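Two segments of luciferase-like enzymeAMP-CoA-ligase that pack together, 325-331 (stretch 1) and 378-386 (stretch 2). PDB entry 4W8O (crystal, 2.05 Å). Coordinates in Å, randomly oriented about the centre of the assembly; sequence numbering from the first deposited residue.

Stretch 1 325-331: SEIGLLS
Stretch 2 (378-386) RVKSDAMMT

This is a small, mostly apolar contact in which Ile327 packs against Val379 and the residues of a beta turn, fixed by one backbone hydrogen bond. The two stretches bury 360 Å² between them, both sides summed.

They run in opposite directions. Ile327 CA lies 4.5 Å from Met384 CA, and Glu326 CA lies 5.3 Å from Met385 CA. Residues 328-331 begin a strand that continues later in the chain; 378-380 lie in another that begins earlier.

The hydrogen bond runs from Met385 N to Glu326 O, 2.9 Å, with an N-H...O angle of 152°. Beside it, Ile327 CA makes a CA-H...O contact of 3.5 Å with Ala383 O.

Ile327 is buried, with phi/psi -158/-6 and both chi angles t. Its CA-to-CB bond points sideways, but the end of the side chain comes nearer. CD1 lies 3.8 Å from Val379 CG2, 4.0 Å from Met384 CG and 3.5 Å from Ser381 OG. The side chain is long enough to carry CD1 to Val379 and Met384, and apolar enough to be buried there. Val379, chi1 m, points toward stretch 1, and its CG2 also meets Leu330 CD2 at 3.9 Å. Leu330 is m,t.

A type I turn spans Ser381 to Met384, with phi/psi -75/-4 at Asp382 and -89/2 at Ala383. Ser381, chi1 p, accepts a hydrogen bond at OG from Ala383 N, 3.0 Å. A weak hydrogen bond of 3.3 Å runs from Met384 N to Ser381 O. Ala383 brings a small methyl close: its CB is 3.4 Å from Ile327 O and 4.2 Å from Ile327 CG1. Met384 CA-to-CB points away; chi1 is -140°, between wells, chi2 t and chi3 p.

Met385 is p,t,t; its CA-to-CB bond points toward stretch 1, and its SD lies 3.7 Å from Glu326 CG. Glu326 is m,p with chi3 -6°; its OE1 is hydrogen-bonded elsewhere in the structure. Gly328 has phi/psi 80/-147, and this positive phi favours glycine.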

# COMPACT_ATOMS: atom_id res chain seq x y z
N SER A 325 -7.65 -0.14 -3.53
CA SER A 325 -7.55 -0.25 -2.09
C SER A 325 -8.36 -1.40 -1.56
O SER A 325 -8.00 -2.02 -0.56
CB SER A 325 -8.01 1.04 -1.42
OG SER A 325 -7.24 2.11 -1.93
N GLU A 326 -9.46 -1.70 -2.25
CA GLU A 326 -10.41 -2.71 -1.81
C GLU A 326 -9.88 -4.15 -1.88
O GLU A 326 -10.50 -5.05 -1.31
CB GLU A 326 -11.70 -2.63 -2.64
CG GLU A 326 -12.58 -1.44 -2.34
CD GLU A 326 -12.16 -0.16 -3.04
OE1 GLU A 326 -11.11 -0.11 -3.71
OE2 GLU A 326 -12.91 0.82 -2.90
N ILE A 327 -8.78 -4.38 -2.60
CA ILE A 327 -8.32 -5.75 -2.89
C ILE A 327 -6.83 -5.89 -3.25
O ILE A 327 -6.34 -7.00 -3.37
CB ILE A 327 -9.16 -6.36 -4.03
CG1 ILE A 327 -9.02 -7.89 -4.08
CG2 ILE A 327 -8.80 -5.72 -5.37
CD1 ILE A 327 -10.13 -8.57 -4.85
N GLY A 328 -6.11 -4.78 -3.39
CA GLY A 328 -4.71 -4.82 -3.77
C GLY A 328 -4.54 -5.03 -5.27
O GLY A 328 -5.36 -4.58 -6.06
N LEU A 329 -3.48 -5.73 -5.63
CA LEU A 329 -3.08 -5.90 -7.03
C LEU A 329 -3.97 -6.92 -7.74
O LEU A 329 -4.15 -8.04 -7.26
CB LEU A 329 -1.61 -6.33 -7.09
CG LEU A 329 -0.85 -6.21 -8.40
CD1 LEU A 329 -1.04 -4.85 -9.05
CD2 LEU A 329 0.63 -6.46 -8.12
N LEU A 330 -4.53 -6.52 -8.89
CA LEU A 330 -5.51 -7.32 -9.62
C LEU A 330 -4.96 -7.90 -10.92
O LEU A 330 -5.28 -9.03 -11.29
CB LEU A 330 -6.74 -6.48 -9.94
CG LEU A 330 -7.65 -6.20 -8.74
CD1 LEU A 330 -8.81 -5.32 -9.18
CD2 LEU A 330 -8.12 -7.50 -8.11
N SER A 331 -4.17 -7.11 -11.64
CA SER A 331 -3.49 -7.62 -12.82
C SER A 331 -2.13 -6.98 -12.97
O SER A 331 -1.92 -5.82 -12.62
CB SER A 331 -4.34 -7.41 -14.08
OG SER A 331 -4.60 -6.05 -14.32
N ARG A 378 -15.22 -7.32 -12.67
CA ARG A 378 -15.53 -7.81 -11.34
C ARG A 378 -14.52 -8.85 -10.91
O ARG A 378 -14.08 -9.66 -11.72
CB ARG A 378 -16.95 -8.37 -11.31
CG ARG A 378 -17.96 -7.39 -11.87
CD ARG A 378 -19.34 -7.68 -11.36
NE ARG A 378 -20.32 -6.79 -11.98
CZ ARG A 378 -21.62 -7.06 -12.08
NH1 ARG A 378 -22.11 -8.20 -11.61
NH2 ARG A 378 -22.43 -6.20 -12.67
N VAL A 379 -14.15 -8.82 -9.63
CA VAL A 379 -13.01 -9.58 -9.13
C VAL A 379 -13.33 -10.24 -7.78
O VAL A 379 -14.21 -9.78 -7.06
CB VAL A 379 -11.77 -8.67 -9.00
CG1 VAL A 379 -11.39 -8.12 -10.37
CG2 VAL A 379 -12.03 -7.53 -8.03
N LYS A 380 -12.60 -11.31 -7.47
CA LYS A 380 -12.82 -12.07 -6.24
C LYS A 380 -11.56 -12.78 -5.78
O LYS A 380 -10.91 -13.45 -6.57
CB LYS A 380 -13.95 -13.09 -6.42
CG LYS A 380 -14.38 -13.77 -5.14
CD LYS A 380 -15.59 -14.66 -5.37
CE LYS A 380 -16.02 -15.39 -4.11
NZ LYS A 380 -17.26 -16.20 -4.35
N SER A 381 -11.23 -12.62 -4.51
CA SER A 381 -10.07 -13.26 -3.90
C SER A 381 -10.12 -13.11 -2.39
O SER A 381 -10.95 -12.36 -1.85
CB SER A 381 -8.77 -12.63 -4.40
OG SER A 381 -8.46 -11.43 -3.71
N ASP A 382 -9.19 -13.79 -1.72
CA ASP A 382 -9.08 -13.72 -0.27
C ASP A 382 -8.45 -12.41 0.21
O ASP A 382 -8.37 -12.19 1.41
CB ASP A 382 -8.24 -14.89 0.26
CG ASP A 382 -8.95 -16.22 0.16
OD1 ASP A 382 -10.17 -16.27 -0.17
OD2 ASP A 382 -8.28 -17.23 0.43
N ALA A 383 -8.02 -11.55 -0.73
CA ALA A 383 -7.46 -10.23 -0.41
C ALA A 383 -8.53 -9.14 -0.36
O ALA A 383 -8.22 -7.98 -0.14
CB ALA A 383 -6.41 -9.85 -1.45
N MET A 384 -9.77 -9.53 -0.55
CA MET A 384 -10.89 -8.59 -0.61
C MET A 384 -11.18 -8.00 0.77
O MET A 384 -11.09 -8.70 1.79
CB MET A 384 -12.13 -9.35 -1.09
CG MET A 384 -13.02 -8.58 -2.05
SD MET A 384 -13.86 -9.73 -3.17
CE MET A 384 -14.51 -10.94 -2.02
N MET A 385 -11.54 -6.72 0.79
CA MET A 385 -12.02 -6.05 2.01
C MET A 385 -13.19 -6.81 2.63
O MET A 385 -13.99 -7.42 1.91
CB MET A 385 -12.46 -4.62 1.70
CG MET A 385 -13.65 -4.49 0.76
SD MET A 385 -14.28 -2.80 0.68
CE MET A 385 -15.68 -3.04 -0.41
N THR A 386 -13.28 -6.74 3.95
CA THR A 386 -14.37 -7.37 4.68
C THR A 386 -15.64 -6.53 4.67
O THR A 386 -16.72 -7.08 4.88
CB THR A 386 -13.99 -7.66 6.15
OG1 THR A 386 -13.51 -6.47 6.78
CG2 THR A 386 -12.91 -8.71 6.21